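Local coordinates for protein MgGH51 (Meripilus giganteus, PDB 6ZPV) that hydrolyses terminal alpha-L-arabinofuranosyl residues from arabinose-containing glycans, as a fungal member of glycoside hydrolase family 51, at residues W102-V106 against V172-F176; I286-W290 against A312-I316; A431-T435 against D446-A450; A553-A559 against N613-S618. All coordinates share one frame. Residue numbers count along the deposited sequence, not the author numbering.

Contact 1: residues W102-V106 against V172-F176; sequences WGIKV and VSNSF
The loop 102-106 runs across the start of strand 174-181 almost at right angles, the end-to-end directions of the two segments being 85° apart. Val172 (phi/psi -96/11, chi1 m) lies nearest in backbone terms to Lys105, 4.9 Å between CA atoms, and its carbonyl takes one of the two hydrogen bonds across the contact: Ile104 N donates to Val172 O at 3.0 Å. Val172 O also lies 3.1 Å from Gly103 CA, just where a CB would collide with it; the backbone angles of Gly103 (127/172) by themselves demand glycine. Ser173 is the centre of an inverse gamma turn, closed by a weak bond of 2.8 Å from Asn174 N to Val172 O, and its side chain points away. Asn174 (chi1 m) then extends its amide to the loop, Asn174 ND2 donating to Ile104 O at 2.9 Å in a nearly straight bond, so that Ile104 is held through both its NH and its CO. Ser175 turns away, its OG bonding to Asn137. At Phe176, CB meets Ile104 CD1 at 4.2 Å, Ile104 being in the extended mt rotamer. Strand 174-181 belongs to one of two five-stranded antiparallel sheets, probably of a beta-sandwich domain; the loop leads from strand 93-98 of this sheet to strand 112-119 of the other, with Ile104 and Phe176 packed on strand 127-136 and Val106 on strand 141-150.

Contact 2: residues I286-W290 against A312-I316; sequences IMAVW and AIDQI
Gln315, Val289 and Met287 carry most of this buried strand-helix contact. Strand 286-289 and helix 312-316 run nearly antiparallel, at 155° with axes 9.5 Å apart at closest approach, and Val289 and Ala312 are nearest in register, 5.9 Å between CA atoms. Gln315, with chi1 and chi2 t, stretches straight from the helix to the strand. Gln315 NE2 donates to Ala288 O at 3.0 Å and, weakly, to Met287 SD at 3.4 Å, while Gln315 OE1 receives a bond of 2.9 Å from a water that in turn accepts from Trp290 N at 2.7 Å. A long amide suits this place because it can satisfy backbone groups at the strand's end. Val289 (chi1 m) points toward the helix, where small Ala312 lets it come close, CB to CB 3.9 Å. Met287, tt with chi3 p, curls its methyl to Ile316, CE to CG1 3.8 Å. A strand followed by a helix packed antiparallel on it is the repeating unit of the (beta/alpha)8 barrel, the catalytic fold of GH51 enzymes, and the eight-stranded parallel sheet here fits it. Strand 284-289 lies between strands 224-227 and 345-348, and helix 306-320 packs against helix 359-373, where Ala312, Ile313 and Ile316 touch Leu370.

Contact 3: residues A431-T435 against D446-A450; sequences AAIST and DGRLA
Ala432 ends strand 424-432, with Ala432 O 3.7 Å from Leu449 CD1. The touching parts, 432-435 and 446-449, run roughly antiparallel, 149° apart end to end. At Ile433 the chain leaves the extended form (phi/psi -109/-18), and Ile433 O accepts an almost straight hydrogen bond of 2.9 Å from Leu449 N. The Ile433 side chain, chi1 p, lays CD1 over one face of the Arg448 guanidinium, 4.0 Å from Arg448 NE. Ser434, extended again at -163/155, forms a single backbone bridge with Arg448, CA to CA 4.1 Å; its CA makes a CH...O contact of 3.3 Å with Gly447 O. Ser434 OG bonds to Asn436 N and, at 2.7 Å, donates to a water that donates to Asp446 O at 2.9 Å. Thr435 N completes the pairing by donating to Gly447 O at 3.1 Å, and a second water joins Thr435 OG1 (2.8 Å) to Gly447 O (3.0 Å). Gly447 adopts 103/-5, angles that call for glycine, and a CB there would crowd Thr435 OG1. One beta bridge, backbone bonds and waters thus close the connection between strand 424-432 and helix 454-469, a beta-alpha loop of the barrel. Arg448 adds charge: NE bonds to Thr492 O, NH1 to Gly442 O, and the cation makes a cation-pi contact with Trp491, linking this loop to residues 491-492 as well as to its own connection.

Contact 4: residues A553-A559 against N613-S618; sequences ANAGSSA and NAPAFS
Phe617 adopts a left-handed backbone (phi/psi 50/66) and shares with Ser618 a place opposite Asn554, making a G1 beta bulge with a phenylalanine at the positive-phi position. Asn554 and Ser618 form an antiparallel hydrogen-bonded pair, CA to CA 5.1 Å, with Asn554 N to Ser618 O at 2.8 Å and Ser618 N to Asn554 O at 2.9 Å. The bulge residue's own amide, Phe617 N, donates to Gly556 O at 3.0 Å. The Asn554 side chain (chi1 t) suits its place by using both ends of its amide: OD1 accepts from Gly556 N at 3.2 Å, an Asx turn, while ND2 donates to Ser558 O at 2.9 Å and across to Ala614 O at 3.1 Å. Ser618, chi1 p, sends OG back to Pro615 O at 2.6 Å. Phe617 (chi1 m) packs its ring against residues 555-557, with CE2 3.6 Å from Ser557 CA and Gly556 O over one face; the ring also reaches Val454 and Thr458 of helix 454-469. Small Ala559 allows close approach, its CA making a CH...O contact of 3.3 Å with Ala614 O. The two segments cross between sheets in opposite senses: 553-559 leaves the seven-stranded antiparallel sheet for the small one holding 560-565 and 609-614, and 613-618 returns from it. The local motif is a G1 bulge with an Asx turn, in a setting consistent with the C-terminal beta-sandwich domain of GH51 enzymes.

Contact 2 is the core member of the set, every touching residue being buried, whereas contacts 1, 3 and 4 are only partly so and include loop residues. Contacts 2 and 3 both reach the eight-stranded parallel sheet, with centres about 33 Å apart: one packs a helix along a strand through apolar side chains and a glutamine, the other folds a loop back with backbone bonds and waters. Contacts 3 and 4 are closer, their centres about 20 Å apart, and helix 454-469 touches both. Contact 1 lies in a separate antiparallel region, its centre about 36 Å from that of contact 2, on the opposite side of the chain's centre. Asparagine side chains bond to backbone in contacts 1 and 4.

Contact 1: residues W102-V106 against V172-F176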
loop_
_atom_site.group_PDB
_atom_site.type_symbol
_atom_site.label_atom_id
_atom_site.label_comp_id
_atom_site.label_asym_id
_atom_site.label_seq_id
_atom_site.Cartn_x
_atom_site.Cartn_y
_atom_site.Cartn_z
ATOM N N TRP A 102 1.181 1.106 18.101
ATOM C CA TRP A 102 1.981 0.066 18.791
ATOM C C TRP A 102 3.465 0.493 18.921
ATOM O O TRP A 102 4.381 -0.319 18.819
ATOM C CB TRP A 102 1.797 -1.326 18.144
ATOM C CG TRP A 102 0.359 -1.693 18.155
ATOM C CD1 TRP A 102 -0.336 -2.266 19.147
ATOM C CD2 TRP A 102 -0.599 -1.369 17.135
ATOM N NE1 TRP A 102 -1.670 -2.345 18.828
ATOM C CE2 TRP A 102 -1.845 -1.779 17.607
ATOM C CE3 TRP A 102 -0.529 -0.809 15.848
ATOM C CZ2 TRP A 102 -3.027 -1.519 16.907
ATOM C CZ3 TRP A 102 -1.676 -0.567 15.146
ATOM C CH2 TRP A 102 -2.921 -0.901 15.688
ATOM N N GLY A 103 3.672 1.786 19.233
ATOM C CA GLY A 103 5.005 2.327 19.454
ATOM C C GLY A 103 5.300 3.526 18.622
ATOM O O GLY A 103 4.535 3.863 17.658
ATOM N N ILE A 104 6.426 4.176 18.885
ATOM C CA ILE A 104 6.952 5.315 18.135
ATOM C C ILE A 104 8.446 5.171 18.121
ATOM O O ILE A 104 9.045 5.123 19.195
ATOM C CB ILE A 104 6.507 6.683 18.680
ATOM C CG1 ILE A 104 4.997 6.808 18.827
ATOM C CG2 ILE A 104 7.146 7.788 17.863
ATOM C CD1 ILE A 104 4.508 8.131 19.422
ATOM N N LYS A 105 9.043 5.180 16.959
ATOM C CA LYS A 105 10.498 5.186 16.828
ATOM C C LYS A 105 11.038 6.580 17.104
ATOM O O LYS A 105 10.617 7.543 16.424
ATOM C CB LYS A 105 10.933 4.713 15.453
ATOM C CG LYS A 105 12.402 4.814 15.183
ATOM C CD LYS A 105 12.777 4.156 13.850
ATOM C CE LYS A 105 14.133 4.512 13.340
ATOM N NZ LYS A 105 14.413 3.739 12.098
ATOM N N VAL A 106 11.950 6.668 18.061
ATOM C CA VAL A 106 12.592 7.920 18.501
ATOM C C VAL A 106 14.056 7.872 18.119
ATOM O O VAL A 106 14.803 7.070 18.716
ATOM C CB VAL A 106 12.410 8.170 20.005
ATOM C CG1 VAL A 106 13.064 9.471 20.440
ATOM C CG2 VAL A 106 10.892 8.178 20.337
ATOM N N VAL A 172 11.035 0.746 20.513
ATOM C CA VAL A 172 9.900 1.592 20.056
ATOM C C VAL A 172 8.839 1.780 21.142
ATOM O O VAL A 172 7.799 2.384 20.824
ATOM C CB VAL A 172 9.276 1.088 18.751
ATOM C CG1 VAL A 172 10.314 1.046 17.637
ATOM C CG2 VAL A 172 8.626 -0.290 18.887
ATOM N N SER A 173 9.099 1.409 22.401
ATOM C CA SER A 173 8.091 1.521 23.471
ATOM C C SER A 173 8.126 2.943 24.044
ATOM O O SER A 173 8.512 3.129 25.201
ATOM C CB SER A 173 8.307 0.426 24.492
ATOM O OG SER A 173 8.051 -0.872 23.933
ATOM N N ASN A 174 7.739 3.896 23.211
ATOM C CA ASN A 174 7.739 5.336 23.497
ATOM C C ASN A 174 6.368 5.925 23.106
ATOM O O ASN A 174 5.676 5.346 22.268
ATOM C CB ASN A 174 8.831 6.036 22.697
ATOM C CG ASN A 174 10.134 5.287 22.770
ATOM O OD1 ASN A 174 10.681 5.163 23.889
ATOM N ND2 ASN A 174 10.626 4.755 21.647
ATOM N N SER A 175 6.061 7.078 23.686
ATOM C CA SER A 175 4.794 7.782 23.453
ATOM C C SER A 175 5.023 9.279 23.233
ATOM O O SER A 175 6.000 9.864 23.753
ATOM C CB SER A 175 3.860 7.585 24.596
ATOM O OG SER A 175 3.398 6.253 24.704
ATOM N N PHE A 176 4.130 9.865 22.453
ATOM C CA PHE A 176 3.986 11.315 22.393
ATOM C C PHE A 176 3.284 11.794 23.663
ATOM O O PHE A 176 2.409 11.081 24.182
ATOM C CB PHE A 176 3.148 11.658 21.184
ATOM C CG PHE A 176 2.786 13.112 21.019
ATOM C CD1 PHE A 176 3.773 14.045 20.683
ATOM C CD2 PHE A 176 1.492 13.553 21.163
ATOM C CE1 PHE A 176 3.489 15.386 20.527
ATOM C CE2 PHE A 176 1.187 14.918 20.951
ATOM C CZ PHE A 176 2.169 15.819 20.665
#

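Contact 2: residues I286-W290 against A312-I316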
loop_
_atom_site.group_PDB
_atom_site.type_symbol
_atom_site.label_atom_id
_atom_site.label_comp_id
_atom_site.label_asym_id
_atom_site.label_seq_id
_atom_site.Cartn_x
_atom_site.Cartn_y
_atom_site.Cartn_z
ATOM N N ILE A 286 -2.969 2.816 -11.399
ATOM C CA ILE A 286 -4.185 2.124 -11.865
ATOM C C ILE A 286 -5.232 2.511 -10.838
ATOM O O ILE A 286 -5.242 1.959 -9.734
ATOM C CB ILE A 286 -3.981 0.633 -12.060
ATOM C CG1 ILE A 286 -2.908 0.337 -13.101
ATOM C CG2 ILE A 286 -5.328 0.001 -12.424
ATOM C CD1 ILE A 286 -2.595 -1.115 -13.357
ATOM N N MET A 287 -6.029 3.536 -11.143
ATOM C CA MET A 287 -6.898 4.153 -10.147
ATOM C C MET A 287 -8.307 3.584 -10.231
ATOM O O MET A 287 -8.925 3.593 -11.296
ATOM C CB MET A 287 -6.934 5.656 -10.346
ATOM C CG MET A 287 -7.753 6.366 -9.284
ATOM S SD MET A 287 -7.753 8.164 -9.380
ATOM C CE MET A 287 -8.751 8.385 -10.840
ATOM N N ALA A 288 -8.818 3.111 -9.108
ATOM C CA ALA A 288 -10.188 2.613 -9.031
ATOM C C ALA A 288 -11.160 3.773 -8.724
ATOM O O ALA A 288 -10.831 4.738 -8.035
ATOM C CB ALA A 288 -10.334 1.530 -7.998
ATOM N N VAL A 289 -12.364 3.601 -9.299
ATOM C CA VAL A 289 -13.526 4.434 -8.970
ATOM C C VAL A 289 -14.617 3.545 -8.395
ATOM O O VAL A 289 -14.851 2.427 -8.845
ATOM C CB VAL A 289 -14.043 5.257 -10.161
ATOM C CG1 VAL A 289 -13.012 6.267 -10.589
ATOM C CG2 VAL A 289 -14.492 4.413 -11.356
ATOM N N TRP A 290 -15.325 4.089 -7.404
ATOM C CA TRP A 290 -16.496 3.424 -6.830
ATOM C C TRP A 290 -17.578 3.313 -7.894
ATOM O O TRP A 290 -17.791 4.261 -8.683
ATOM C CB TRP A 290 -16.956 4.234 -5.608
ATOM C CG TRP A 290 -17.958 3.465 -4.783
ATOM C CD1 TRP A 290 -17.641 2.534 -3.826
ATOM C CD2 TRP A 290 -19.383 3.544 -4.790
ATOM N NE1 TRP A 290 -18.762 2.003 -3.268
ATOM C CE2 TRP A 290 -19.856 2.618 -3.839
ATOM C CE3 TRP A 290 -20.317 4.370 -5.437
ATOM C CZ2 TRP A 290 -21.214 2.467 -3.527
ATOM C CZ3 TRP A 290 -21.658 4.249 -5.154
ATOM C CH2 TRP A 290 -22.109 3.305 -4.187
ATOM N N ALA A 312 -17.161 10.239 -9.935
ATOM C CA ALA A 312 -16.006 9.584 -10.552
ATOM C C ALA A 312 -15.362 10.456 -11.628
ATOM O O ALA A 312 -14.134 10.474 -11.744
ATOM C CB ALA A 312 -16.422 8.249 -11.148
ATOM N N ILE A 313 -16.170 11.183 -12.423
ATOM C CA ILE A 313 -15.605 12.181 -13.348
ATOM C C ILE A 313 -14.797 13.237 -12.599
ATOM O O ILE A 313 -13.678 13.589 -13.017
ATOM C CB ILE A 313 -16.730 12.782 -14.203
ATOM C CG1 ILE A 313 -17.296 11.750 -15.170
ATOM C CG2 ILE A 313 -16.243 14.010 -14.950
ATOM C CD1 ILE A 313 -18.567 12.153 -15.853
ATOM N N ASP A 314 -15.351 13.736 -11.492
ATOM C CA ASP A 314 -14.650 14.728 -10.669
ATOM C C ASP A 314 -13.309 14.180 -10.190
ATOM O O ASP A 314 -12.291 14.884 -10.251
ATOM C CB ASP A 314 -15.516 15.113 -9.468
ATOM C CG ASP A 314 -16.809 15.840 -9.748
ATOM O OD1 ASP A 314 -16.984 16.365 -10.865
ATOM O OD2 ASP A 314 -17.661 15.823 -8.815
ATOM N N GLN A 315 -13.301 12.935 -9.709
ATOM C CA GLN A 315 -12.061 12.293 -9.242
ATOM C C GLN A 315 -10.981 12.272 -10.327
ATOM O O GLN A 315 -9.832 12.593 -10.082
ATOM C CB GLN A 315 -12.434 10.868 -8.783
ATOM C CG GLN A 315 -11.258 10.069 -8.237
ATOM C CD GLN A 315 -11.676 8.676 -7.823
ATOM O OE1 GLN A 315 -12.829 8.453 -7.430
ATOM N NE2 GLN A 315 -10.720 7.709 -7.886
ATOM N N ILE A 316 -11.395 11.874 -11.520
ATOM C CA ILE A 316 -10.453 11.818 -12.648
ATOM C C ILE A 316 -9.997 13.227 -13.047
ATOM O O ILE A 316 -8.791 13.457 -13.290
ATOM C CB ILE A 316 -11.041 11.021 -13.813
ATOM C CG1 ILE A 316 -11.258 9.559 -13.419
ATOM C CG2 ILE A 316 -10.155 11.164 -15.055
ATOM C CD1 ILE A 316 -12.146 8.761 -14.350
HETATM O O HOH W 1 -14.236 6.287 -6.172
#

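Contact 3: residues A431-T435 against D446-A450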
loop_
_atom_site.group_PDB
_atom_site.type_symbol
_atom_site.label_atom_id
_atom_site.label_comp_id
_atom_site.label_asym_id
_atom_site.label_seq_id
_atom_site.Cartn_x
_atom_site.Cartn_y
_atom_site.Cartn_z
ATOM N N ALA A 431 -1.578 -14.212 -4.681
ATOM C CA ALA A 431 -0.631 -14.664 -3.676
ATOM C C ALA A 431 -0.911 -16.125 -3.354
ATOM O O ALA A 431 -2.082 -16.573 -3.353
ATOM C CB ALA A 431 -0.764 -13.898 -2.353
ATOM N N ALA A 432 0.155 -16.857 -3.040
ATOM C CA ALA A 432 0.032 -18.207 -2.436
ATOM C C ALA A 432 -0.108 -18.032 -0.932
ATOM O O ALA A 432 0.830 -17.603 -0.279
ATOM C CB ALA A 432 1.232 -19.047 -2.831
ATOM N N ILE A 433 -1.289 -18.347 -0.394
ATOM C CA ILE A 433 -1.655 -17.921 0.975
ATOM C C ILE A 433 -1.685 -19.053 1.992
ATOM O O ILE A 433 -1.737 -18.733 3.181
ATOM C CB ILE A 433 -2.970 -17.141 1.004
ATOM C CG1 ILE A 433 -4.187 -18.009 0.731
ATOM C CG2 ILE A 433 -2.876 -15.947 0.048
ATOM C CD1 ILE A 433 -5.496 -17.300 1.056
ATOM N N SER A 434 -1.753 -20.316 1.564
ATOM C CA SER A 434 -2.024 -21.433 2.453
ATOM C C SER A 434 -1.610 -22.700 1.740
ATOM O O SER A 434 -1.659 -22.743 0.498
ATOM C CB SER A 434 -3.524 -21.505 2.746
ATOM O OG SER A 434 -3.854 -22.659 3.496
ATOM N N THR A 435 -1.284 -23.733 2.509
ATOM C CA THR A 435 -1.104 -25.056 1.935
ATOM C C THR A 435 -2.375 -25.909 1.993
ATOM O O THR A 435 -2.320 -27.066 1.534
ATOM C CB THR A 435 0.042 -25.796 2.637
ATOM O OG1 THR A 435 -0.206 -25.809 4.045
ATOM C CG2 THR A 435 1.364 -25.084 2.424
ATOM N N ASP A 446 -4.381 -24.427 10.551
ATOM C CA ASP A 446 -4.996 -25.153 9.416
ATOM C C ASP A 446 -4.324 -24.750 8.089
ATOM O O ASP A 446 -4.966 -24.864 7.036
ATOM C CB ASP A 446 -6.500 -24.888 9.423
ATOM C CG ASP A 446 -7.212 -25.493 10.607
ATOM O OD1 ASP A 446 -6.771 -26.507 11.137
ATOM O OD2 ASP A 446 -8.207 -24.894 11.031
ATOM N N GLY A 447 -3.056 -24.346 8.092
ATOM C CA GLY A 447 -2.229 -24.276 6.871
ATOM C C GLY A 447 -2.030 -22.861 6.314
ATOM O O GLY A 447 -1.209 -22.694 5.393
ATOM N N ARG A 448 -2.676 -21.847 6.888
ATOM C CA ARG A 448 -2.466 -20.465 6.416
ATOM C C ARG A 448 -1.048 -20.015 6.690
ATOM O O ARG A 448 -0.456 -20.287 7.756
ATOM C CB ARG A 448 -3.440 -19.544 7.136
ATOM C CG ARG A 448 -3.500 -18.124 6.640
ATOM C CD ARG A 448 -4.223 -18.016 5.317
ATOM N NE ARG A 448 -4.509 -16.635 4.926
ATOM C CZ ARG A 448 -5.622 -15.979 5.247
ATOM N NH1 ARG A 448 -6.583 -16.564 5.944
ATOM N NH2 ARG A 448 -5.800 -14.731 4.808
ATOM N N LEU A 449 -0.466 -19.289 5.725
ATOM C CA LEU A 449 0.900 -18.778 5.910
ATOM C C LEU A 449 0.846 -17.475 6.699
ATOM O O LEU A 449 0.192 -16.498 6.261
ATOM C CB LEU A 449 1.541 -18.567 4.553
ATOM C CG LEU A 449 1.734 -19.825 3.703
ATOM C CD1 LEU A 449 2.422 -19.536 2.413
ATOM C CD2 LEU A 449 2.356 -21.001 4.451
ATOM N N ALA A 450 1.539 -17.411 7.837
ATOM C CA ALA A 450 1.675 -16.178 8.616
ATOM C C ALA A 450 2.525 -15.133 7.850
ATOM O O ALA A 450 2.276 -13.953 7.997
ATOM C CB ALA A 450 2.278 -16.470 9.944
HETATM O O HOH W 2 -5.451 -22.347 5.593
HETATM O O HOH W 3 1.278 -24.255 5.912
#

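Contact 4: residues A553-A559 against N613-S618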
loop_
_atom_site.group_PDB
_atom_site.type_symbol
_atom_site.label_atom_id
_atom_site.label_comp_id
_atom_site.label_asym_id
_atom_site.label_seq_id
_atom_site.Cartn_x
_atom_site.Cartn_y
_atom_site.Cartn_z
ATOM N N ALA A 553 12.377 -20.540 -12.064
ATOM C CA ALA A 553 11.701 -20.941 -10.830
ATOM C C ALA A 553 11.750 -22.462 -10.725
ATOM O O ALA A 553 11.180 -23.143 -11.572
ATOM C CB ALA A 553 10.271 -20.421 -10.804
ATOM N N ASN A 554 12.370 -22.949 -9.656
ATOM C CA ASN A 554 12.288 -24.374 -9.289
ATOM C C ASN A 554 11.387 -24.433 -8.073
ATOM O O ASN A 554 11.833 -24.157 -6.974
ATOM C CB ASN A 554 13.646 -25.015 -9.067
ATOM C CG ASN A 554 13.537 -26.492 -8.807
ATOM O OD1 ASN A 554 12.406 -27.007 -8.649
ATOM N ND2 ASN A 554 14.667 -27.196 -8.786
ATOM N N ALA A 555 10.094 -24.742 -8.296
ATOM C CA ALA A 555 9.072 -24.701 -7.242
ATOM C C ALA A 555 8.897 -26.032 -6.571
ATOM O O ALA A 555 7.910 -26.173 -5.748
ATOM C CB ALA A 555 7.736 -24.229 -7.806
ATOM N N GLY A 556 9.770 -26.992 -6.855
ATOM C CA GLY A 556 9.722 -28.351 -6.327
ATOM C C GLY A 556 10.880 -28.701 -5.393
ATOM O O GLY A 556 11.794 -27.913 -5.156
ATOM N N SER A 557 10.820 -29.950 -4.886
ATOM C CA SER A 557 11.728 -30.411 -3.821
ATOM C C SER A 557 13.020 -31.049 -4.314
ATOM O O SER A 557 13.860 -31.415 -3.448
ATOM C CB SER A 557 11.011 -31.401 -2.929
ATOM O OG SER A 557 10.630 -32.538 -3.646
ATOM N N SER A 558 13.197 -31.182 -5.611
ATOM C CA SER A 558 14.471 -31.722 -6.116
ATOM C C SER A 558 15.165 -30.686 -7.025
ATOM O O SER A 558 14.546 -29.925 -7.775
ATOM C CB SER A 558 14.315 -33.079 -6.751
ATOM O OG SER A 558 13.468 -32.877 -7.859
ATOM N N ALA A 559 16.477 -30.627 -6.905
ATOM C CA ALA A 559 17.365 -29.850 -7.807
ATOM C C ALA A 559 17.138 -30.298 -9.225
ATOM O O ALA A 559 16.921 -31.502 -9.491
ATOM C CB ALA A 559 18.824 -29.992 -7.421
ATOM N N ASN A 613 22.530 -25.401 -12.346
ATOM C CA ASN A 613 21.856 -26.328 -11.452
ATOM C C ASN A 613 20.930 -25.528 -10.541
ATOM O O ASN A 613 21.400 -24.817 -9.659
ATOM C CB ASN A 613 22.832 -27.169 -10.620
ATOM C CG ASN A 613 22.119 -28.229 -9.758
ATOM O OD1 ASN A 613 20.867 -28.517 -9.792
ATOM N ND2 ASN A 613 22.897 -28.900 -8.919
ATOM N N ALA A 614 19.638 -25.614 -10.785
ATOM C CA ALA A 614 18.617 -24.868 -10.014
ATOM C C ALA A 614 18.278 -25.633 -8.752
ATOM O O ALA A 614 17.698 -26.712 -8.832
ATOM C CB ALA A 614 17.374 -24.647 -10.826
ATOM N N PRO A 615 18.636 -25.116 -7.566
ATOM C CA PRO A 615 18.317 -25.829 -6.345
ATOM C C PRO A 615 16.832 -26.045 -6.181
ATOM O O PRO A 615 16.004 -25.253 -6.687
ATOM C CB PRO A 615 18.904 -24.966 -5.190
ATOM C CG PRO A 615 19.943 -24.142 -5.883
ATOM C CD PRO A 615 19.405 -23.904 -7.286
ATOM N N ALA A 616 16.453 -27.075 -5.415
ATOM C CA ALA A 616 15.072 -27.172 -4.929
ATOM C C ALA A 616 14.624 -25.830 -4.337
ATOM O O ALA A 616 15.426 -25.148 -3.703
ATOM C CB ALA A 616 14.998 -28.237 -3.852
ATOM N N PHE A 617 13.391 -25.484 -4.559
ATOM C CA PHE A 617 12.773 -24.290 -3.973
ATOM C C PHE A 617 13.679 -23.083 -4.209
ATOM O O PHE A 617 14.201 -22.477 -3.244
ATOM C CB PHE A 617 12.454 -24.482 -2.492
ATOM C CG PHE A 617 11.483 -25.612 -2.254
ATOM C CD1 PHE A 617 10.165 -25.587 -2.776
ATOM C CD2 PHE A 617 11.876 -26.737 -1.584
ATOM C CE1 PHE A 617 9.303 -26.640 -2.649
ATOM C CE2 PHE A 617 10.993 -27.812 -1.424
ATOM C CZ PHE A 617 9.727 -27.751 -1.973
ATOM N N SER A 618 13.853 -22.694 -5.463
ATOM C CA SER A 618 14.705 -21.530 -5.775
ATOM C C SER A 618 14.083 -20.636 -6.849
ATOM O O SER A 618 13.375 -21.122 -7.761
ATOM C CB SER A 618 16.085 -21.973 -6.207
ATOM O OG SER A 618 16.089 -22.721 -7.416
#